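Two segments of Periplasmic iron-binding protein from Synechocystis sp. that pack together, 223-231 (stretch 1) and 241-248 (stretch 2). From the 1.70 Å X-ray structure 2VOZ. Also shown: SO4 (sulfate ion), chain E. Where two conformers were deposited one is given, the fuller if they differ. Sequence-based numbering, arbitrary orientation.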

# COMPACT_ATOMS: atom_id res chain seq x y z
N ASN B 223 -7.07 -20.46 14.52
CA ASN B 223 -6.42 -19.57 15.47
C ASN B 223 -7.31 -18.43 15.92
O ASN B 223 -8.20 -17.99 15.17
CB ASN B 223 -5.14 -19.04 14.88
CG ASN B 223 -4.07 -20.13 14.77
OD1 ASN B 223 -4.13 -21.17 15.45
ND2 ASN B 223 -3.07 -19.88 13.92
N SER B 224 -6.99 -17.93 17.11
CA SER B 224 -7.68 -16.84 17.78
C SER B 224 -7.75 -15.54 16.94
O SER B 224 -8.83 -14.91 16.86
CB SER B 224 -6.97 -16.57 19.14
OG SER B 224 -5.58 -16.35 18.95
N TYR B 225 -6.64 -15.12 16.35
CA TYR B 225 -6.60 -13.78 15.71
C TYR B 225 -7.48 -13.66 14.46
O TYR B 225 -7.85 -12.56 14.08
CB TYR B 225 -5.17 -13.36 15.38
CG TYR B 225 -4.42 -14.39 14.58
CD1 TYR B 225 -4.42 -14.37 13.18
CD2 TYR B 225 -3.71 -15.39 15.22
CE1 TYR B 225 -3.74 -15.34 12.46
CE2 TYR B 225 -3.00 -16.35 14.50
CZ TYR B 225 -3.04 -16.33 13.12
OH TYR B 225 -2.35 -17.29 12.40
N TYR B 226 -7.80 -14.77 13.81
CA TYR B 226 -8.68 -14.70 12.65
C TYR B 226 -10.06 -14.20 13.02
O TYR B 226 -10.68 -13.49 12.22
CB TYR B 226 -8.80 -16.06 11.97
CG TYR B 226 -7.49 -16.48 11.39
CD1 TYR B 226 -6.92 -15.78 10.31
CD2 TYR B 226 -6.82 -17.59 11.91
CE1 TYR B 226 -5.69 -16.16 9.79
CE2 TYR B 226 -5.59 -17.98 11.38
CZ TYR B 226 -5.05 -17.27 10.32
OH TYR B 226 -3.81 -17.64 9.82
N TYR B 227 -10.54 -14.58 14.20
CA TYR B 227 -11.85 -14.09 14.61
C TYR B 227 -11.81 -12.60 14.96
O TYR B 227 -12.76 -11.86 14.66
CB TYR B 227 -12.36 -14.94 15.76
CG TYR B 227 -13.80 -14.68 16.15
CD1 TYR B 227 -14.86 -15.38 15.53
CD2 TYR B 227 -14.11 -13.76 17.12
CE1 TYR B 227 -16.18 -15.16 15.91
CE2 TYR B 227 -15.43 -13.53 17.50
CZ TYR B 227 -16.46 -14.24 16.90
OH TYR B 227 -17.75 -13.97 17.31
N ILE B 228 -10.71 -12.18 15.56
CA ILE B 228 -10.54 -10.75 15.90
C ILE B 228 -10.59 -9.92 14.62
O ILE B 228 -11.21 -8.85 14.61
CB ILE B 228 -9.27 -10.49 16.75
CG1 ILE B 228 -9.15 -11.49 17.92
CG2 ILE B 228 -9.26 -9.02 17.24
CD1 ILE B 228 -10.40 -11.50 18.86
N ARG B 229 -9.99 -10.42 13.53
CA ARG B 229 -10.07 -9.70 12.24
C ARG B 229 -11.49 -9.49 11.83
O ARG B 229 -11.84 -8.40 11.42
CB ARG B 229 -9.41 -10.47 11.09
CG ARG B 229 -7.96 -10.52 11.20
CD ARG B 229 -7.37 -11.25 10.00
NE ARG B 229 -5.99 -11.59 10.30
CZ ARG B 229 -5.23 -12.35 9.52
NH1 ARG B 229 -3.99 -12.62 9.90
NH2 ARG B 229 -5.70 -12.81 8.35
N LEU B 230 -12.29 -10.55 11.91
CA LEU B 230 -13.70 -10.48 11.49
C LEU B 230 -14.46 -9.47 12.36
O LEU B 230 -15.21 -8.66 11.82
CB LEU B 230 -14.36 -11.86 11.58
CG LEU B 230 -13.82 -12.86 10.55
CD1 LEU B 230 -14.46 -14.25 10.80
CD2 LEU B 230 -14.13 -12.39 9.13
N GLN B 231 -14.20 -9.46 13.68
CA GLN B 231 -14.87 -8.54 14.60
C GLN B 231 -14.56 -7.08 14.22
O GLN B 231 -15.42 -6.18 14.30
CB GLN B 231 -14.44 -8.82 16.03
CG GLN B 231 -15.03 -10.11 16.62
CD GLN B 231 -14.65 -10.24 18.07
OE1 GLN B 231 -13.61 -10.82 18.40
NE2 GLN B 231 -15.48 -9.66 18.95
N VAL B 241 -20.78 -13.19 10.15
CA VAL B 241 -20.06 -14.37 10.62
C VAL B 241 -19.87 -14.30 12.15
O VAL B 241 -20.06 -15.30 12.84
CB VAL B 241 -18.69 -14.49 9.93
CG1 VAL B 241 -17.90 -15.68 10.50
CG2 VAL B 241 -18.85 -14.62 8.40
N VAL B 242 -19.48 -13.13 12.66
CA VAL B 242 -19.24 -13.04 14.11
C VAL B 242 -20.59 -13.11 14.87
O VAL B 242 -20.61 -13.56 16.01
CB VAL B 242 -18.36 -11.86 14.52
CG1 VAL B 242 -17.00 -11.95 13.81
CG2 VAL B 242 -19.04 -10.53 14.22
N GLU B 243 -21.69 -12.77 14.20
CA GLU B 243 -23.01 -12.92 14.83
C GLU B 243 -23.42 -14.35 14.91
O GLU B 243 -24.22 -14.71 15.76
CB GLU B 243 -24.07 -12.13 14.07
CG GLU B 243 -24.08 -10.68 14.59
CD GLU B 243 -24.49 -9.67 13.54
OE1 GLU B 243 -25.06 -10.07 12.49
OE2 GLU B 243 -24.23 -8.45 13.78
N LYS B 244 -22.90 -15.17 14.01
CA LYS B 244 -23.35 -16.55 13.85
C LYS B 244 -22.45 -17.57 14.51
O LYS B 244 -22.85 -18.71 14.77
CB LYS B 244 -23.53 -16.89 12.38
CG LYS B 244 -24.79 -16.23 11.80
CD LYS B 244 -25.02 -16.65 10.36
CE LYS B 244 -26.33 -16.06 9.86
NZ LYS B 244 -27.46 -16.79 10.52
N VAL B 245 -21.22 -17.15 14.79
CA VAL B 245 -20.17 -18.07 15.26
C VAL B 245 -19.52 -17.46 16.48
O VAL B 245 -19.31 -16.24 16.50
CB VAL B 245 -19.10 -18.25 14.13
CG1 VAL B 245 -17.97 -19.17 14.63
CG2 VAL B 245 -19.74 -18.80 12.84
N SER B 246 -19.24 -18.26 17.53
CA SER B 246 -18.53 -17.74 18.71
C SER B 246 -17.20 -18.45 18.90
O SER B 246 -17.00 -19.55 18.40
CB SER B 246 -19.37 -17.88 19.98
OG SER B 246 -20.46 -16.93 19.98
N LEU B 247 -16.31 -17.80 19.65
CA LEU B 247 -14.98 -18.34 19.95
C LEU B 247 -15.08 -19.05 21.31
O LEU B 247 -15.62 -18.51 22.26
CB LEU B 247 -13.98 -17.18 20.01
CG LEU B 247 -12.51 -17.49 20.31
CD1 LEU B 247 -11.68 -16.34 19.75
CD2 LEU B 247 -12.23 -17.61 21.80
N PHE B 248 -14.53 -20.26 21.39
CA PHE B 248 -14.47 -21.01 22.64
C PHE B 248 -13.03 -21.42 22.91
O PHE B 248 -12.41 -22.06 22.04
CB PHE B 248 -15.35 -22.27 22.50
CG PHE B 248 -15.30 -23.18 23.71
CD1 PHE B 248 -16.14 -22.93 24.82
CD2 PHE B 248 -14.44 -24.28 23.73
CE1 PHE B 248 -16.10 -23.78 25.95
CE2 PHE B 248 -14.38 -25.13 24.86
CZ PHE B 248 -15.21 -24.88 25.96
S SO4 E . -17.81 -14.40 21.44
O1 SO4 E . -16.98 -15.25 20.59
O2 SO4 E . -19.25 -14.51 21.10
O3 SO4 E . -17.63 -14.76 22.86
O4 SO4 E . -17.41 -12.99 21.27

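Residues 224-231 form a helix that continues later in the chain, whereas the second stretch changes character partway: 241-244 are the closing residues of a helix, and 245-248 run on as a strand. The helix 224-231 and the strand are oriented closer to antiparallel than parallel, with 143° between their directions, and their axes come no nearer than 9.8 Å. The space between them is filled by side chains. The backbones draw together more at the other end of the contact, where the CA atoms of Gln-231 and Val-242 lie 6.3 Å apart. In all, 391 Å² is buried between the stretches.

Tyr-227 contributes most. Its CA-to-CB bond points toward the second stretch, and with chi1 in the t well the ring reaches across to the turn from helix to strand. Val-245 is the first residue there to leave helical phi/psi, and its carbonyl, lying near the plane of the ring at its edge, accepts a hydrogen bond from the phenol, 2.9 Å from Tyr-227 OH to Val-245 O. The otherwise largely apolar contact thus gains one directional bond, and the polar tip of a buried tyrosine is satisfied by main chain. The carbonyl of Val-242 is also close, with Val-242 O 3.2 Å from Tyr-227 OH.

The two faces of the ring are covered by aliphatic groups. Val-242, the second largest contributor, places CG1 over one face, 4.1 Å from the ring centroid and 23° off the normal, a CH-pi contact in which C-H groups meet the pi cloud. The same methyl packs against the helix, with Val-242 CG1 3.5 Å from Leu-230 CB and 3.9 Å from Gln-231 CG. Leu-230 extends this apolar patch through its CD1, 3.7 Å from Val-241 CG1.

Leu-247 covers the opposite face of the ring with its CB. Its CD1 reaches back toward the start of the helix, lying 4.3 Å from Tyr-227 CB and also 4.3 Å from Ser-224 O, looser contacts than those made by Val-242. Tyr-227 is therefore held between a valine from the helical part of stretch 2 and a leucine from its strand.

A sulfate ion, probably from the crystallisation liquor, binds beside this site. Leu-247 N donates a nearly linear hydrogen bond to SO4 O1 (2.8 Å, 176°), and Ser-246 OG, on a side chain whose CA-to-CB bond points away from the helix, donates to SO4 O2 at 2.9 Å.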